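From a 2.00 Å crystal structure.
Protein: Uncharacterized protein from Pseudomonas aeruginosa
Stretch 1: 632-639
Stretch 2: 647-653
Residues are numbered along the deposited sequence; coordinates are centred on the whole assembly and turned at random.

Stretch 1, residues 632-639: ARYHQLFS
Stretch 2, residues 647-653: GQEKLVA

How do the two backbones lie? Residues 632-637 finish a helix that begins earlier in the chain, and Phe-638 leaves it with phi/psi -123/142; Gln-648 sits at the N-cap position of a second helix that starts at 649 and runs on past 653. The N-to-C directions differ by 121°, and the axes approach no closer than 12.1 Å. In register, Leu-637 CA faces Gln-648 CA at 6.4 Å.

Which bump fills the gap? Leu-637 (chi1 -148°, chi2 44°) is the bump; Gln-648, Leu-651 and Val-652 line the hollow it contacts. It starts sideways, but its end comes nearer the second stretch. Its CG lies 4.0 Å from Val-652 CG2, and its CD1 lies 4.1 Å from Leu-651 CD2 and 3.8 Å from Gln-648 NE2. The CA-to-CB bonds of Val-652 (chi1 t) and Leu-651 (t, p) both point toward the first stretch.

How does Phe-638 join in? Its CA-to-CB bond points away, yet with chi1 m and chi2 87° the ring comes back, bringing CZ 4.2 Å from Val-652 CG1, carbon against carbon at van der Waals distance.

What do the polar side chains do? No hydrogen bond crosses. The CA-to-CB bond of Gln-648 (m, m, chi3 124°) points toward the first stretch, and its CG lies 3.7 Å from Gln-636 O. Arg-633 (t, p, t, chi4 -111°), bent at chi2, starts sideways but brings NH2 3.9 Å from Leu-651 CD2. Arg-633 NH2 and Gln-648 NE2, 4.4 Å apart, are both donors and cannot pair; this NH2 is hydrogen-bonded elsewhere in the structure.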

# COMPACT_ATOMS: atom_id res chain seq x y z
N ALA A 632 -19.41 -22.39 13.29
CA ALA A 632 -18.73 -23.58 13.81
C ALA A 632 -17.57 -23.23 14.73
O ALA A 632 -17.53 -23.68 15.84
CB ALA A 632 -18.31 -24.54 12.70
N ARG A 633 -16.71 -22.33 14.28
CA ARG A 633 -15.64 -21.81 15.13
C ARG A 633 -16.10 -21.07 16.37
O ARG A 633 -15.54 -21.23 17.38
CB ARG A 633 -14.62 -20.99 14.37
CG ARG A 633 -13.45 -20.58 15.22
CD ARG A 633 -12.41 -21.67 15.25
NE ARG A 633 -11.27 -21.41 16.09
CZ ARG A 633 -10.02 -21.17 15.70
NH1 ARG A 633 -9.69 -21.13 14.43
NH2 ARG A 633 -9.11 -20.99 16.61
N TYR A 634 -17.16 -20.30 16.27
CA TYR A 634 -17.78 -19.70 17.41
C TYR A 634 -17.97 -20.70 18.52
O TYR A 634 -17.70 -20.37 19.62
CB TYR A 634 -19.15 -19.10 17.11
CG TYR A 634 -19.95 -18.67 18.33
CD1 TYR A 634 -19.77 -17.45 18.91
CD2 TYR A 634 -20.84 -19.52 18.90
CE1 TYR A 634 -20.52 -17.05 19.98
CE2 TYR A 634 -21.58 -19.15 19.99
CZ TYR A 634 -21.41 -17.91 20.54
OH TYR A 634 -22.15 -17.58 21.58
N HIS A 635 -18.53 -21.84 18.20
CA HIS A 635 -18.78 -22.85 19.24
C HIS A 635 -17.54 -23.47 19.92
O HIS A 635 -17.67 -24.15 20.94
CB HIS A 635 -19.73 -23.94 18.74
CG HIS A 635 -21.08 -23.42 18.40
ND1 HIS A 635 -21.92 -22.86 19.34
CD2 HIS A 635 -21.74 -23.34 17.21
CE1 HIS A 635 -23.04 -22.48 18.75
NE2 HIS A 635 -22.95 -22.74 17.46
N GLN A 636 -16.36 -23.22 19.37
CA GLN A 636 -15.14 -23.66 20.02
C GLN A 636 -14.45 -22.49 20.69
O GLN A 636 -13.56 -22.66 21.52
CB GLN A 636 -14.22 -24.35 19.02
CG GLN A 636 -14.40 -25.87 19.05
CD GLN A 636 -14.33 -26.51 17.69
OE1 GLN A 636 -13.83 -25.90 16.74
NE2 GLN A 636 -14.83 -27.74 17.59
N LEU A 637 -14.88 -21.28 20.32
CA LEU A 637 -14.32 -20.06 20.88
C LEU A 637 -14.97 -19.71 22.22
O LEU A 637 -14.28 -19.35 23.20
CB LEU A 637 -14.52 -18.91 19.88
CG LEU A 637 -13.43 -17.83 19.86
CD1 LEU A 637 -12.06 -18.46 19.90
CD2 LEU A 637 -13.54 -16.95 18.63
N PHE A 638 -16.30 -19.82 22.27
CA PHE A 638 -17.09 -19.45 23.43
C PHE A 638 -17.91 -20.67 23.86
O PHE A 638 -18.38 -21.43 23.01
CB PHE A 638 -18.04 -18.27 23.10
CG PHE A 638 -17.32 -17.02 22.66
CD1 PHE A 638 -16.99 -16.83 21.32
CD2 PHE A 638 -16.95 -16.05 23.58
CE1 PHE A 638 -16.32 -15.69 20.92
CE2 PHE A 638 -16.28 -14.92 23.18
CZ PHE A 638 -15.96 -14.73 21.85
N SER A 639 -18.07 -20.87 25.16
CA SER A 639 -18.91 -21.97 25.64
C SER A 639 -20.36 -21.50 25.59
O SER A 639 -21.27 -22.29 25.32
CB SER A 639 -18.52 -22.38 27.06
OG SER A 639 -18.29 -21.24 27.87
N GLY A 647 -8.92 -22.12 27.79
CA GLY A 647 -7.73 -22.20 26.96
C GLY A 647 -7.76 -21.24 25.78
O GLY A 647 -6.77 -21.10 25.04
N GLN A 648 -8.89 -20.57 25.58
CA GLN A 648 -9.03 -19.66 24.44
C GLN A 648 -8.93 -18.21 24.86
O GLN A 648 -9.23 -17.31 24.07
CB GLN A 648 -10.36 -19.91 23.71
CG GLN A 648 -10.52 -21.34 23.14
CD GLN A 648 -9.47 -21.69 22.10
OE1 GLN A 648 -8.75 -22.68 22.23
NE2 GLN A 648 -9.40 -20.89 21.04
N GLU A 649 -8.51 -17.97 26.10
CA GLU A 649 -8.57 -16.63 26.68
C GLU A 649 -7.62 -15.67 26.00
O GLU A 649 -7.98 -14.55 25.65
CB GLU A 649 -8.24 -16.68 28.18
CG GLU A 649 -9.28 -17.40 29.02
CD GLU A 649 -9.14 -18.92 28.93
OE1 GLU A 649 -8.02 -19.43 28.68
OE2 GLU A 649 -10.17 -19.61 29.11
N LYS A 650 -6.39 -16.13 25.82
CA LYS A 650 -5.36 -15.27 25.26
C LYS A 650 -5.71 -14.88 23.81
O LYS A 650 -5.50 -13.74 23.41
CB LYS A 650 -3.99 -15.93 25.39
CG LYS A 650 -3.39 -15.82 26.79
CD LYS A 650 -3.39 -14.37 27.28
CE LYS A 650 -2.54 -14.15 28.55
NZ LYS A 650 -2.48 -12.71 28.96
N LEU A 651 -6.31 -15.82 23.07
CA LEU A 651 -6.74 -15.57 21.70
C LEU A 651 -7.86 -14.53 21.62
O LEU A 651 -7.75 -13.50 20.89
CB LEU A 651 -7.17 -16.89 21.05
CG LEU A 651 -7.59 -16.82 19.58
CD1 LEU A 651 -6.44 -16.30 18.71
CD2 LEU A 651 -8.08 -18.18 19.10
N VAL A 652 -8.94 -14.78 22.37
CA VAL A 652 -10.05 -13.83 22.45
C VAL A 652 -9.56 -12.44 22.90
O VAL A 652 -9.98 -11.42 22.35
CB VAL A 652 -11.22 -14.33 23.35
CG1 VAL A 652 -12.31 -13.27 23.45
CG2 VAL A 652 -11.83 -15.60 22.78
N ALA A 653 -8.64 -12.39 23.87
CA ALA A 653 -8.08 -11.12 24.33
C ALA A 653 -7.26 -10.42 23.25
O ALA A 653 -7.24 -9.19 23.17
CB ALA A 653 -7.26 -11.30 25.59